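PDB 4CCS: CBIX from Paracoccus pantotrophus, which probably inserts ferrous iron into sirohydrochlorin as a chelatase, the terminal step of siroheme biosynthesis in denitrifying alpha-proteobacteria. Local coordinates for residues A25-A37 against P213-L227. Residues are numbered along the deposited sequence; the frame is centred on the assembly and turned at random.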
loop_
_atom_site.group_PDB
_atom_site.type_symbol
_atom_site.label_atom_id
_atom_site.label_comp_id
_atom_site.label_asym_id
_atom_site.label_seq_id
_atom_site.Cartn_x
_atom_site.Cartn_y
_atom_site.Cartn_z
ATOM N N ALA A 25 -7.465 -7.541 -11.588
ATOM C CA ALA A 25 -7.802 -6.253 -12.210
ATOM C C ALA A 25 -6.589 -5.302 -12.176
ATOM O O ALA A 25 -6.325 -4.606 -13.165
ATOM C CB ALA A 25 -9.001 -5.615 -11.503
ATOM N N LEU A 26 -5.840 -5.292 -11.047
ATOM C CA LEU A 26 -4.632 -4.476 -10.908
ATOM C C LEU A 26 -3.527 -4.980 -11.850
ATOM O O LEU A 26 -2.946 -4.180 -12.575
ATOM C CB LEU A 26 -4.128 -4.465 -9.446
ATOM C CG LEU A 26 -2.859 -3.621 -9.186
ATOM C CD1 LEU A 26 -3.139 -2.129 -9.365
ATOM C CD2 LEU A 26 -2.298 -3.889 -7.797
ATOM N N ALA A 27 -3.275 -6.302 -11.876
ATOM C CA ALA A 27 -2.253 -6.886 -12.756
ATOM C C ALA A 27 -2.575 -6.629 -14.237
ATOM O O ALA A 27 -1.645 -6.437 -15.023
ATOM C CB ALA A 27 -2.122 -8.373 -12.497
ATOM N N ALA A 28 -3.888 -6.572 -14.598
ATOM C CA ALA A 28 -4.349 -6.291 -15.960
ATOM C C ALA A 28 -4.058 -4.839 -16.373
ATOM O O ALA A 28 -3.862 -4.581 -17.559
ATOM C CB ALA A 28 -5.830 -6.604 -16.105
ATOM N N ARG A 29 -4.002 -3.902 -15.403
ATOM C CA ARG A 29 -3.666 -2.501 -15.666
ATOM C C ARG A 29 -2.143 -2.355 -15.789
ATOM O O ARG A 29 -1.673 -1.543 -16.589
ATOM C CB ARG A 29 -4.244 -1.560 -14.593
ATOM C CG ARG A 29 -5.768 -1.396 -14.661
ATOM C CD ARG A 29 -6.337 -0.966 -13.326
ATOM N NE ARG A 29 -6.155 0.466 -13.088
ATOM C CZ ARG A 29 -5.984 1.025 -11.890
ATOM N NH1 ARG A 29 -5.940 0.271 -10.793
ATOM N NH2 ARG A 29 -5.829 2.339 -11.783
ATOM N N VAL A 30 -1.377 -3.159 -15.028
ATOM C CA VAL A 30 0.091 -3.198 -15.069
ATOM C C VAL A 30 0.558 -3.770 -16.433
ATOM O O VAL A 30 1.446 -3.194 -17.075
ATOM C CB VAL A 30 0.680 -3.991 -13.857
ATOM C CG1 VAL A 30 2.184 -4.252 -13.999
ATOM C CG2 VAL A 30 0.379 -3.291 -12.527
ATOM N N ALA A 31 -0.064 -4.894 -16.858
ATOM C CA ALA A 31 0.243 -5.675 -18.064
ATOM C C ALA A 31 0.597 -4.846 -19.343
ATOM O O ALA A 31 1.712 -5.042 -19.820
ATOM C CB ALA A 31 -0.880 -6.670 -18.357
ATOM N N PRO A 32 -0.273 -3.919 -19.871
ATOM C CA PRO A 32 0.108 -3.180 -21.101
ATOM C C PRO A 32 1.315 -2.238 -20.964
ATOM O O PRO A 32 1.831 -1.754 -21.977
ATOM C CB PRO A 32 -1.162 -2.421 -21.476
ATOM C CG PRO A 32 -1.903 -2.262 -20.204
ATOM C CD PRO A 32 -1.622 -3.505 -19.425
ATOM N N LEU A 33 1.786 -2.019 -19.719
ATOM C CA LEU A 33 2.915 -1.151 -19.404
ATOM C C LEU A 33 4.250 -1.901 -19.304
ATOM O O LEU A 33 5.293 -1.251 -19.237
ATOM C CB LEU A 33 2.622 -0.324 -18.128
ATOM C CG LEU A 33 1.268 0.397 -18.061
ATOM C CD1 LEU A 33 1.063 1.036 -16.711
ATOM C CD2 LEU A 33 1.124 1.447 -19.162
ATOM N N VAL A 34 4.226 -3.258 -19.281
ATOM C CA VAL A 34 5.420 -4.122 -19.230
ATOM C C VAL A 34 5.294 -5.198 -20.350
ATOM O O VAL A 34 5.116 -6.375 -20.027
ATOM C CB VAL A 34 5.672 -4.788 -17.841
ATOM C CG1 VAL A 34 7.096 -5.333 -17.727
ATOM C CG2 VAL A 34 5.372 -3.848 -16.692
ATOM N N PRO A 35 5.387 -4.808 -21.659
ATOM C CA PRO A 35 5.228 -5.785 -22.750
ATOM C C PRO A 35 6.211 -6.961 -22.745
ATOM O O PRO A 35 5.853 -8.040 -23.211
ATOM C CB PRO A 35 5.359 -4.932 -24.022
ATOM C CG PRO A 35 5.044 -3.548 -23.594
ATOM C CD PRO A 35 5.617 -3.454 -22.210
ATOM N N GLN A 36 7.420 -6.777 -22.185
ATOM C CA GLN A 36 8.445 -7.823 -22.110
ATOM C C GLN A 36 8.149 -8.912 -21.048
ATOM O O GLN A 36 8.915 -9.868 -20.916
ATOM C CB GLN A 36 9.851 -7.211 -21.918
ATOM C CG GLN A 36 10.033 -6.398 -20.628
ATOM C CD GLN A 36 9.747 -4.913 -20.775
ATOM O OE1 GLN A 36 8.631 -4.492 -21.105
ATOM N NE2 GLN A 36 10.729 -4.075 -20.456
ATOM N N ALA A 37 7.040 -8.777 -20.310
ATOM C CA ALA A 37 6.670 -9.738 -19.272
ATOM C C ALA A 37 5.202 -10.174 -19.321
ATOM O O ALA A 37 4.368 -9.467 -19.883
ATOM C CB ALA A 37 6.980 -9.142 -17.898
ATOM N N PRO A 213 -4.822 6.120 -9.600
ATOM C CA PRO A 213 -4.632 5.819 -11.032
ATOM C C PRO A 213 -3.186 5.604 -11.451
ATOM O O PRO A 213 -2.937 4.865 -12.404
ATOM C CB PRO A 213 -5.283 7.006 -11.765
ATOM C CG PRO A 213 -5.663 7.999 -10.736
ATOM C CD PRO A 213 -5.678 7.310 -9.394
ATOM N N GLN A 214 -2.217 6.191 -10.716
ATOM C CA GLN A 214 -0.800 6.053 -11.077
ATOM C C GLN A 214 -0.130 4.795 -10.527
ATOM O O GLN A 214 1.033 4.574 -10.837
ATOM C CB GLN A 214 0.012 7.297 -10.672
ATOM C CG GLN A 214 -0.504 8.602 -11.261
ATOM C CD GLN A 214 -1.639 9.244 -10.487
ATOM O OE1 GLN A 214 -2.165 8.700 -9.506
ATOM N NE2 GLN A 214 -2.093 10.403 -10.944
ATOM N N VAL A 215 -0.833 3.987 -9.695
ATOM C CA VAL A 215 -0.230 2.781 -9.119
ATOM C C VAL A 215 0.227 1.770 -10.210
ATOM O O VAL A 215 1.358 1.312 -10.108
ATOM C CB VAL A 215 -1.116 2.124 -8.019
ATOM C CG1 VAL A 215 -0.598 0.734 -7.640
ATOM C CG2 VAL A 215 -1.207 3.026 -6.787
ATOM N N PRO A 216 -0.602 1.423 -11.235
ATOM C CA PRO A 216 -0.107 0.475 -12.255
ATOM C C PRO A 216 1.229 0.899 -12.908
ATOM O O PRO A 216 2.123 0.072 -13.020
ATOM C CB PRO A 216 -1.258 0.393 -13.260
ATOM C CG PRO A 216 -2.469 0.690 -12.444
ATOM C CD PRO A 216 -2.026 1.742 -11.466
ATOM N N ALA A 217 1.392 2.194 -13.245
ATOM C CA ALA A 217 2.635 2.712 -13.852
ATOM C C ALA A 217 3.808 2.615 -12.888
ATOM O O ALA A 217 4.895 2.212 -13.291
ATOM C CB ALA A 217 2.439 4.149 -14.318
ATOM N N MET A 218 3.557 2.864 -11.584
ATOM C CA MET A 218 4.560 2.749 -10.532
ATOM C C MET A 218 5.062 1.298 -10.427
ATOM O O MET A 218 6.271 1.066 -10.414
ATOM C CB MET A 218 3.978 3.266 -9.191
ATOM C CG MET A 218 4.970 3.279 -8.067
ATOM S SD MET A 218 4.265 3.710 -6.448
ATOM C CE MET A 218 3.695 2.101 -5.937
ATOM N N ILE A 219 4.136 0.316 -10.384
ATOM C CA ILE A 219 4.493 -1.111 -10.306
ATOM C C ILE A 219 5.263 -1.526 -11.578
ATOM O O ILE A 219 6.288 -2.200 -11.481
ATOM C CB ILE A 219 3.239 -1.996 -10.052
ATOM C CG1 ILE A 219 2.524 -1.584 -8.731
ATOM C CG2 ILE A 219 3.610 -3.493 -10.057
ATOM C CD1 ILE A 219 1.208 -2.409 -8.390
ATOM N N ALA A 220 4.764 -1.114 -12.753
ATOM C CA ALA A 220 5.409 -1.405 -14.038
ATOM C C ALA A 220 6.889 -0.949 -14.052
ATOM O O ALA A 220 7.762 -1.708 -14.487
ATOM C CB ALA A 220 4.644 -0.728 -15.166
ATOM N N GLU A 221 7.169 0.269 -13.528
ATOM C CA GLU A 221 8.541 0.803 -13.502
ATOM C C GLU A 221 9.433 0.001 -12.592
ATOM O O GLU A 221 10.585 -0.231 -12.944
ATOM C CB GLU A 221 8.597 2.319 -13.189
ATOM C CG GLU A 221 7.879 3.189 -14.217
ATOM C CD GLU A 221 8.319 3.094 -15.672
ATOM O OE1 GLU A 221 9.488 2.734 -15.927
ATOM O OE2 GLU A 221 7.498 3.409 -16.562
ATOM N N SER A 222 8.887 -0.505 -11.466
ATOM C CA SER A 222 9.625 -1.355 -10.542
ATOM C C SER A 222 9.925 -2.743 -11.137
ATOM O O SER A 222 10.994 -3.285 -10.873
ATOM C CB SER A 222 8.903 -1.451 -9.201
ATOM O OG SER A 222 8.995 -0.185 -8.570
ATOM N N ILE A 223 9.000 -3.297 -11.951
ATOM C CA ILE A 223 9.189 -4.581 -12.644
ATOM C C ILE A 223 10.294 -4.408 -13.727
ATOM O O ILE A 223 11.265 -5.170 -13.738
ATOM C CB ILE A 223 7.862 -5.121 -13.264
ATOM C CG1 ILE A 223 6.829 -5.512 -12.161
ATOM C CG2 ILE A 223 8.146 -6.318 -14.189
ATOM C CD1 ILE A 223 5.386 -5.611 -12.674
ATOM N N LYS A 224 10.121 -3.411 -14.620
ATOM C CA LYS A 224 11.050 -3.063 -15.712
ATOM C C LYS A 224 12.490 -2.892 -15.210
ATOM O O LYS A 224 13.417 -3.375 -15.856
ATOM C CB LYS A 224 10.591 -1.790 -16.437
ATOM C CG LYS A 224 9.455 -2.011 -17.429
ATOM C CD LYS A 224 9.214 -0.788 -18.313
ATOM C CE LYS A 224 8.138 0.131 -17.790
ATOM N NZ LYS A 224 7.850 1.239 -18.738
ATOM N N ALA A 225 12.663 -2.249 -14.034
ATOM C CA ALA A 225 13.960 -2.018 -13.388
ATOM C C ALA A 225 14.615 -3.314 -12.902
ATOM O O ALA A 225 15.844 -3.374 -12.807
ATOM C CB ALA A 225 13.799 -1.047 -12.223
ATOM N N ALA A 226 13.804 -4.340 -12.575
ATOM C CA ALA A 226 14.305 -5.630 -12.089
ATOM C C ALA A 226 14.584 -6.649 -13.210
ATOM O O ALA A 226 15.159 -7.708 -12.945
ATOM C CB ALA A 226 13.350 -6.207 -11.065
ATOM N N LEU A 227 14.188 -6.327 -14.453
ATOM C CA LEU A 227 14.417 -7.191 -15.619
ATOM C C LEU A 227 15.770 -6.870 -16.275
ATOM O O LEU A 227 16.285 -5.761 -16.118
ATOM C CB LEU A 227 13.287 -7.037 -16.659
ATOM C CG LEU A 227 11.863 -7.399 -16.227
ATOM C CD1 LEU A 227 10.853 -6.700 -17.095
ATOM C CD2 LEU A 227 11.623 -8.905 -16.240
HETATM O O HOH W 1 -4.869 3.454 -14.162
#
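A single water bridges Arg29 and Pro213: it accepts from Arg29 NH2 at 2.8 Å and donates to Pro213 O at 3.0 Å. This polar link lies at one end of an apolar helix-helix crossing in a chelatase-type fold of two parallel four-stranded sheets. The C-terminal helix 215-226 returns to the N-terminal half and crosses residues 25-30 of helix 16-30 at -67°, the two segment axes approaching to 8.7 Å. Ile219 and Ile223 also touch Ile7 of strand 4-9, placing the crossing beside the N-terminal sheet. The evidence for interlocking is Val30, a knob in the hole formed by Pro216, Ile219, Ala220 and Ile223. With CG1 anti to its backbone N (chi1 170°), that methyl meets Ile223 CD1 at 3.7 Å while CG2 rests on Pro216 and Ile219. Pro216 CG lies 3.6 Å above the centre of the Arg29 guanidinium plane, whereas Pro213 CA approaches the edge. From 3-10 segment 31-33 and the following loop, Leu33 CB and Val34 CG2 converge on Ala220 CB, Val34 CG2 at 3.5 Å. Lys224 CG lies by Val34 CG1 and Gln36 NE2, and CE passes Leu33 O. Lys224 NZ salt-bridges Glu221 OE2 at 3.1 Å, from above the carboxylate plane; an alanine replacing this lysine would probably leave the carboxylate without its mate and Val34 CG1 with one contact fewer. Leu227 CD1 touches Gln36 CG at 3.6 Å and also reaches Val34 CG1.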